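Local coordinates for uncharacterized protein (Candida albicans, PDB 5K04) that probably serves as the auxiliary, non-catalytic subunit of the NatB complex, supporting the partner chain that acetylates protein N termini, at residues 334-337 with 338-341; 147-150 with 151-154; 698-701 with 702-706. One frame throughout, in Å; residues are numbered along the deposited sequence.

Overall arrangement
The three contacts are all short-range, each within one helical turn or at a helix end, and they sample far-apart parts of a large all-helical chain. Along the sequence contact 2 comes first, in the middle of helix 143-157; contact 1 follows at the start of helix 337-346, and contact 3 lies in the short helix 698-703 and the turn after it. None touches another: the centres of contacts 1 and 2 are 55 Å apart, those of 1 and 3 are 56 Å apart, and contacts 2 and 3 lie 65 Å apart on opposite sides of the chain's centre. Contact 1 approaches the bound coenzyme A, the side chain of Ile338 being about 10 Å from it.

Contact 1 of 3, residues 334-337 with 338-341; sequences EENL and ITVV
The amide of Asn336 meets the backbone N of Thr339 in its own plane, at OD1, while the carboxylate of Glu334 has the methyl CG2 of the same threonine standing out of its plane, 3.3 Å from both OE1 and OE2. This is the N-cap of helix 337-346, which lies in the region that defines the NatB non-catalytic subunit family, a member of the TPR clan, and is packed on helix 372-383. Asn336 OD1 accepts the N-H of Thr339 at 2.8 Å, with an N-H...O angle of 160°, and one of the first N-H groups of the helix is thereby satisfied by a side chain. The cap depends on chi1 of Asn336 (178°), which swings CG over to the carbonyl side of its residue and onward to the start of the helix. Thr339 OG1 is 3.0 Å from Asn336 OD1 and is hydrogen-bonded to Asn306 OD1.

The regular backbone pattern begins at once. Val340 N donates to Asn336 O at 3.1 Å, and Val341 N to Leu337 O at 2.9 Å. Leu337 and Val341 pack against helix 372-383, touching Val372 and Leu375 respectively, and Leu337 also reaches Phe359. Between these two residues, one turn apart, the side chains meet through Leu337 CD1 and Val341 CG2 at 3.9 Å.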
loop_
_atom_site.group_PDB
_atom_site.type_symbol
_atom_site.label_atom_id
_atom_site.label_comp_id
_atom_site.label_asym_id
_atom_site.label_seq_id
_atom_site.Cartn_x
_atom_site.Cartn_y
_atom_site.Cartn_z
ATOM N N GLU A 334 -36.772 -9.578 14.370
ATOM C CA GLU A 334 -36.411 -9.985 15.722
ATOM C C GLU A 334 -35.995 -8.772 16.559
ATOM O O GLU A 334 -36.018 -7.638 16.076
ATOM C CB GLU A 334 -35.292 -11.021 15.677
ATOM C CG GLU A 334 -35.303 -11.989 16.833
ATOM C CD GLU A 334 -34.325 -13.122 16.634
ATOM O OE1 GLU A 334 -34.301 -13.695 15.525
ATOM O OE2 GLU A 334 -33.577 -13.439 17.582
ATOM N N GLU A 335 -35.610 -9.012 17.814
ATOM C CA GLU A 335 -35.323 -7.917 18.733
ATOM C C GLU A 335 -33.865 -7.486 18.704
ATOM O O GLU A 335 -33.580 -6.295 18.849
ATOM C CB GLU A 335 -35.721 -8.294 20.164
ATOM C CG GLU A 335 -37.220 -8.143 20.444
ATOM C CD GLU A 335 -37.530 -7.948 21.919
ATOM O OE1 GLU A 335 -37.084 -8.777 22.744
ATOM O OE2 GLU A 335 -38.211 -6.953 22.249
ATOM N N ASN A 336 -32.940 -8.428 18.519
ATOM C CA ASN A 336 -31.518 -8.118 18.514
ATOM C C ASN A 336 -31.085 -7.745 17.101
ATOM O O ASN A 336 -31.131 -8.574 16.182
ATOM C CB ASN A 336 -30.683 -9.282 19.048
ATOM C CG ASN A 336 -29.203 -8.993 18.997
ATOM O OD1 ASN A 336 -28.546 -9.275 18.009
ATOM N ND2 ASN A 336 -28.675 -8.406 20.056
ATOM N N LEU A 337 -30.634 -6.498 16.956
ATOM C CA LEU A 337 -30.307 -5.932 15.653
ATOM C C LEU A 337 -29.328 -6.814 14.879
ATOM O O LEU A 337 -29.543 -7.116 13.701
ATOM C CB LEU A 337 -29.746 -4.520 15.859
ATOM C CG LEU A 337 -28.895 -3.915 14.752
ATOM C CD1 LEU A 337 -29.640 -3.886 13.421
ATOM C CD2 LEU A 337 -28.500 -2.516 15.160
ATOM N N ILE A 338 -28.254 -7.253 15.536
ATOM C CA ILE A 338 -27.229 -8.044 14.849
ATOM C C ILE A 338 -27.750 -9.435 14.458
ATOM O O ILE A 338 -27.395 -9.963 13.397
ATOM C CB ILE A 338 -25.957 -8.097 15.715
ATOM C CG1 ILE A 338 -25.274 -6.713 15.673
ATOM C CG2 ILE A 338 -25.006 -9.214 15.240
ATOM C CD1 ILE A 338 -24.168 -6.512 16.681
ATOM N N THR A 339 -28.619 -10.032 15.277
ATOM C CA THR A 339 -29.329 -11.235 14.846
ATOM C C THR A 339 -30.036 -10.993 13.519
ATOM O O THR A 339 -29.951 -11.816 12.604
ATOM C CB THR A 339 -30.334 -11.666 15.919
ATOM O OG1 THR A 339 -29.654 -11.884 17.160
ATOM C CG2 THR A 339 -31.078 -12.953 15.514
ATOM N N VAL A 340 -30.708 -9.846 13.384
ATOM C CA VAL A 340 -31.413 -9.540 12.143
ATOM C C VAL A 340 -30.427 -9.321 10.999
ATOM O O VAL A 340 -30.660 -9.760 9.866
ATOM C CB VAL A 340 -32.333 -8.326 12.352
ATOM C CG1 VAL A 340 -33.031 -7.938 11.041
ATOM C CG2 VAL A 340 -33.360 -8.638 13.429
ATOM N N VAL A 341 -29.312 -8.647 11.276
ATOM C CA VAL A 341 -28.311 -8.401 10.243
ATOM C C VAL A 341 -27.803 -9.725 9.677
ATOM O O VAL A 341 -27.726 -9.911 8.456
ATOM C CB VAL A 341 -27.166 -7.540 10.813
ATOM C CG1 VAL A 341 -25.916 -7.626 9.948
ATOM C CG2 VAL A 341 -27.613 -6.101 10.957
#

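Contact 2 of 3, residues 147-150 with 151-154; sequences LWYA and FSFH
Tyr149 and Phe153, one helical turn apart, form the aromatic pair of this contact. The two rings meet obliquely, with planes inclined at 48° and centroids 4.9 Å apart. Atom CE2 of Phe153 sits over one face of the Tyr149 ring, 3.5 Å above its plane and offset toward the rim, with Tyr149 CE1 its nearest atom. Different first torsions bring the rings together: with CG anti to its own N (chi1 -170°), Tyr149 runs out almost square to the helix axis, and Phe153, with CG beside its own N (chi1 -81°), leans back toward it.

The backbone bonds are those of the helix itself. Phe151 N donates to Leu147 O at 2.7 Å and Ser152 N to Trp148 O at 2.8 Å. Phe153 N then divides itself: it reaches Ala150 O at 3.0 Å from well above the carbonyl plane, and Tyr149 O only weakly. The hydroxyl of Ser152 is turned back over Tyr149 O, but the modelled separation is too short to be trusted in detail; Asn130 ND2 is a second partner of OG.

On another side, Trp148 NE1 bonds to Phe484 O and His154 NE2 to Glu493 OE1, joining this helix to helices 456-485 and 489-503. Tyr149 and Phe153 pack against helices 126-138 and 162-177, the neighbours along the chain, an arrangement consistent with an alpha-helical, TPR-like solenoid.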
loop_
_atom_site.group_PDB
_atom_site.type_symbol
_atom_site.label_atom_id
_atom_site.label_comp_id
_atom_site.label_asym_id
_atom_site.label_seq_id
_atom_site.Cartn_x
_atom_site.Cartn_y
_atom_site.Cartn_z
ATOM N N LEU A 147 25.704 -14.736 7.952
ATOM C CA LEU A 147 24.251 -14.825 7.883
ATOM C C LEU A 147 23.711 -14.011 6.713
ATOM O O LEU A 147 22.831 -14.475 5.980
ATOM C CB LEU A 147 23.644 -14.342 9.206
ATOM C CG LEU A 147 23.886 -15.284 10.385
ATOM C CD1 LEU A 147 23.803 -14.578 11.733
ATOM C CD2 LEU A 147 22.843 -16.392 10.319
ATOM N N TRP A 148 24.212 -12.778 6.553
ATOM C CA TRP A 148 23.873 -11.940 5.403
ATOM C C TRP A 148 24.041 -12.707 4.100
ATOM O O TRP A 148 23.114 -12.824 3.288
ATOM C CB TRP A 148 24.771 -10.700 5.384
ATOM C CG TRP A 148 24.453 -9.683 6.448
ATOM C CD1 TRP A 148 23.559 -9.816 7.471
ATOM C CD2 TRP A 148 25.012 -8.358 6.572
ATOM N NE1 TRP A 148 23.530 -8.656 8.231
ATOM C CE2 TRP A 148 24.404 -7.748 7.697
ATOM C CE3 TRP A 148 25.960 -7.633 5.840
ATOM C CZ2 TRP A 148 24.728 -6.455 8.117
ATOM C CZ3 TRP A 148 26.284 -6.341 6.254
ATOM C CH2 TRP A 148 25.669 -5.770 7.386
ATOM N N TYR A 149 25.247 -13.238 3.904
ATOM C CA TYR A 149 25.593 -13.955 2.687
ATOM C C TYR A 149 24.642 -15.127 2.462
ATOM O O TYR A 149 24.103 -15.296 1.364
ATOM C CB TYR A 149 27.045 -14.405 2.813
ATOM C CG TYR A 149 27.671 -14.956 1.571
ATOM C CD1 TYR A 149 27.252 -14.533 0.310
ATOM C CD2 TYR A 149 28.697 -15.901 1.652
ATOM C CE1 TYR A 149 27.838 -15.033 -0.846
ATOM C CE2 TYR A 149 29.298 -16.411 0.490
ATOM C CZ TYR A 149 28.864 -15.968 -0.757
ATOM O OH TYR A 149 29.434 -16.459 -1.910
ATOM N N ALA A 150 24.387 -15.908 3.521
ATOM C CA ALA A 150 23.476 -17.052 3.453
ATOM C C ALA A 150 22.056 -16.614 3.132
ATOM O O ALA A 150 21.380 -17.199 2.272
ATOM C CB ALA A 150 23.496 -17.808 4.784
ATOM N N PHE A 151 21.577 -15.599 3.843
ATOM C CA PHE A 151 20.238 -15.086 3.583
ATOM C C PHE A 151 20.112 -14.574 2.150
ATOM O O PHE A 151 19.058 -14.733 1.521
ATOM C CB PHE A 151 19.909 -13.986 4.601
ATOM C CG PHE A 151 18.503 -13.469 4.495
ATOM C CD1 PHE A 151 17.425 -14.274 4.832
ATOM C CD2 PHE A 151 18.266 -12.176 4.058
ATOM C CE1 PHE A 151 16.128 -13.787 4.730
ATOM C CE2 PHE A 151 16.982 -11.687 3.963
ATOM C CZ PHE A 151 15.908 -12.494 4.296
ATOM N N SER A 152 21.193 -14.001 1.608
ATOM C CA SER A 152 21.166 -13.470 0.251
ATOM C C SER A 152 20.979 -14.576 -0.781
ATOM O O SER A 152 20.514 -14.294 -1.890
ATOM C CB SER A 152 22.448 -12.679 -0.036
ATOM O OG SER A 152 23.586 -13.523 -0.135
ATOM N N PHE A 153 21.328 -15.825 -0.438
ATOM C CA PHE A 153 21.097 -16.938 -1.359
ATOM C C PHE A 153 19.624 -17.295 -1.434
ATOM O O PHE A 153 19.122 -17.667 -2.501
ATOM C CB PHE A 153 21.904 -18.160 -0.937
ATOM C CG PHE A 153 23.328 -18.111 -1.370
ATOM C CD1 PHE A 153 23.660 -18.243 -2.707
ATOM C CD2 PHE A 153 24.342 -17.897 -0.446
ATOM C CE1 PHE A 153 24.993 -18.172 -3.130
ATOM C CE2 PHE A 153 25.670 -17.831 -0.846
ATOM C CZ PHE A 153 26.001 -17.970 -2.196
ATOM N N HIS A 154 18.927 -17.187 -0.308
ATOM C CA HIS A 154 17.475 -17.290 -0.311
ATOM C C HIS A 154 16.836 -16.194 -1.159
ATOM O O HIS A 154 15.906 -16.460 -1.930
ATOM C CB HIS A 154 16.942 -17.208 1.113
ATOM C CG HIS A 154 15.482 -16.913 1.170
ATOM N ND1 HIS A 154 14.532 -17.794 0.703
ATOM C CD2 HIS A 154 14.808 -15.826 1.606
ATOM C CE1 HIS A 154 13.332 -17.272 0.870
ATOM N NE2 HIS A 154 13.472 -16.077 1.415
#

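Contact 3 of 3, residues 698-701 with 702-706; sequences FGKE and FKNLK
A short helix and a type I beta turn make up this contact: helix 698-703 runs on into a type I turn from Lys703 to Lys706, and Lys706, with positive phi, is at the same time the N-cap residue of helix 707-717. Three successive backbone bonds wind the helical part. Phe702 N donates to Phe698 O at 2.7 Å. Lys703 N follows, to Gly699 O at 3.0 Å, and Asn704 N does the same with Lys700 O at 3.1 Å. Leu705 N bonds to Phe702 O, and Lys706 N to Lys703 O closes the turn.

Side chains fold back onto the carbonyls of the preceding turn. The edge of the Phe702 ring points at Phe698 O, which lies near the ring plane and 3.2 Å from CD1. Lys703 runs its extended aliphatic chain past the carbonyl of Gly699, CG being 3.0 Å from that oxygen, and carries its ammonium on to Asn748 OD1. Asn704 bends back over the carbonyl of Lys700 (chi1 -70°, CG beside its own N). Its ND2 is close to that oxygen but badly angled for a hydrogen bond, and it also lies 3.7 Å from Lys700 CG. Leu705 settles against Glu701 O through CG, at 3.5 Å.

The two phenylalanines face the protein interior. Phe698 packs on Ile673 of helix 661-682 and on Thr646 and Leu649 of helix 646-649; Phe702 reaches Leu666 and Leu669 of the former helix and Leu747 of helix 729-747. Leu705 rests on Ile653 while its carbonyl accepts from Arg710, which ties the turn to helix 707-717.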
loop_
_atom_site.group_PDB
_atom_site.type_symbol
_atom_site.label_atom_id
_atom_site.label_comp_id
_atom_site.label_asym_id
_atom_site.label_seq_id
_atom_site.Cartn_x
_atom_site.Cartn_y
_atom_site.Cartn_z
ATOM N N PHE A 698 -11.523 28.828 -27.829
ATOM C CA PHE A 698 -12.074 27.655 -27.150
ATOM C C PHE A 698 -12.924 28.059 -25.953
ATOM O O PHE A 698 -14.033 27.545 -25.759
ATOM C CB PHE A 698 -10.945 26.718 -26.694
ATOM C CG PHE A 698 -10.332 25.903 -27.805
ATOM C CD1 PHE A 698 -10.757 26.041 -29.117
ATOM C CD2 PHE A 698 -9.332 24.995 -27.535
ATOM C CE1 PHE A 698 -10.194 25.279 -30.124
ATOM C CE2 PHE A 698 -8.768 24.236 -28.533
ATOM C CZ PHE A 698 -9.201 24.377 -29.824
ATOM N N GLY A 699 -12.402 28.965 -25.122
ATOM C CA GLY A 699 -13.117 29.343 -23.913
ATOM C C GLY A 699 -14.475 29.937 -24.223
ATOM O O GLY A 699 -15.488 29.527 -23.652
ATOM N N LYS A 700 -14.515 30.891 -25.161
ATOM C CA LYS A 700 -15.796 31.425 -25.611
ATOM C C LYS A 700 -16.683 30.325 -26.184
ATOM O O LYS A 700 -17.878 30.245 -25.868
ATOM C CB LYS A 700 -15.569 32.522 -26.651
ATOM C CG LYS A 700 -16.839 33.017 -27.306
ATOM C CD LYS A 700 -16.550 34.124 -28.307
ATOM C CE LYS A 700 -17.835 34.818 -28.759
ATOM N NZ LYS A 700 -17.583 35.906 -29.761
ATOM N N GLU A 701 -16.110 29.452 -27.015
ATOM C CA GLU A 701 -16.929 28.481 -27.733
ATOM C C GLU A 701 -17.488 27.413 -26.793
ATOM O O GLU A 701 -18.629 26.968 -26.980
ATOM C CB GLU A 701 -16.120 27.883 -28.894
ATOM C CG GLU A 701 -15.967 28.889 -30.068
ATOM C CD GLU A 701 -14.901 28.511 -31.099
ATOM O OE1 GLU A 701 -14.182 27.516 -30.906
ATOM O OE2 GLU A 701 -14.775 29.222 -32.120
ATOM N N PHE A 702 -16.730 27.025 -25.758
ATOM C CA PHE A 702 -17.232 26.019 -24.817
ATOM C C PHE A 702 -18.246 26.619 -23.837
ATOM O O PHE A 702 -19.229 25.961 -23.477
ATOM C CB PHE A 702 -16.060 25.338 -24.076
ATOM C CG PHE A 702 -15.455 24.173 -24.842
ATOM C CD1 PHE A 702 -14.501 24.386 -25.841
ATOM C CD2 PHE A 702 -15.875 22.878 -24.600
ATOM C CE1 PHE A 702 -13.966 23.315 -26.576
ATOM C CE2 PHE A 702 -15.346 21.797 -25.326
ATOM C CZ PHE A 702 -14.384 22.016 -26.313
ATOM N N LYS A 703 -18.034 27.865 -23.415
ATOM C CA LYS A 703 -19.034 28.556 -22.601
ATOM C C LYS A 703 -20.391 28.597 -23.292
ATOM O O LYS A 703 -21.422 28.349 -22.659
ATOM C CB LYS A 703 -18.559 29.964 -22.276
ATOM C CG LYS A 703 -17.376 29.981 -21.314
ATOM C CD LYS A 703 -16.713 31.351 -21.234
ATOM C CE LYS A 703 -15.549 31.306 -20.242
ATOM N NZ LYS A 703 -14.870 32.621 -20.113
ATOM N N ASN A 704 -20.411 28.878 -24.595
ATOM C CA ASN A 704 -21.665 28.963 -25.336
ATOM C C ASN A 704 -22.412 27.637 -25.425
ATOM O O ASN A 704 -23.585 27.636 -25.805
ATOM C CB ASN A 704 -21.389 29.503 -26.734
ATOM C CG ASN A 704 -21.004 30.964 -26.711
ATOM O OD1 ASN A 704 -21.506 31.741 -25.889
ATOM N ND2 ASN A 704 -20.094 31.347 -27.595
ATOM N N LEU A 705 -21.762 26.517 -25.105
ATOM C CA LEU A 705 -22.442 25.229 -24.999
ATOM C C LEU A 705 -23.265 25.107 -23.724
ATOM O O LEU A 705 -24.093 24.197 -23.636
ATOM C CB LEU A 705 -21.430 24.076 -25.058
ATOM C CG LEU A 705 -20.527 24.108 -26.302
ATOM C CD1 LEU A 705 -19.530 22.947 -26.323
ATOM C CD2 LEU A 705 -21.336 24.165 -27.601
ATOM N N LYS A 706 -23.025 25.979 -22.734
ATOM C CA LYS A 706 -23.868 26.086 -21.537
ATOM C C LYS A 706 -23.917 24.769 -20.754
ATOM O O LYS A 706 -24.982 24.294 -20.355
ATOM C CB LYS A 706 -25.279 26.560 -21.908
ATOM C CG LYS A 706 -25.336 27.967 -22.517
ATOM C CD LYS A 706 -26.771 28.448 -22.709
ATOM C CE LYS A 706 -26.806 29.905 -23.143
ATOM N NZ LYS A 706 -28.191 30.378 -23.453
#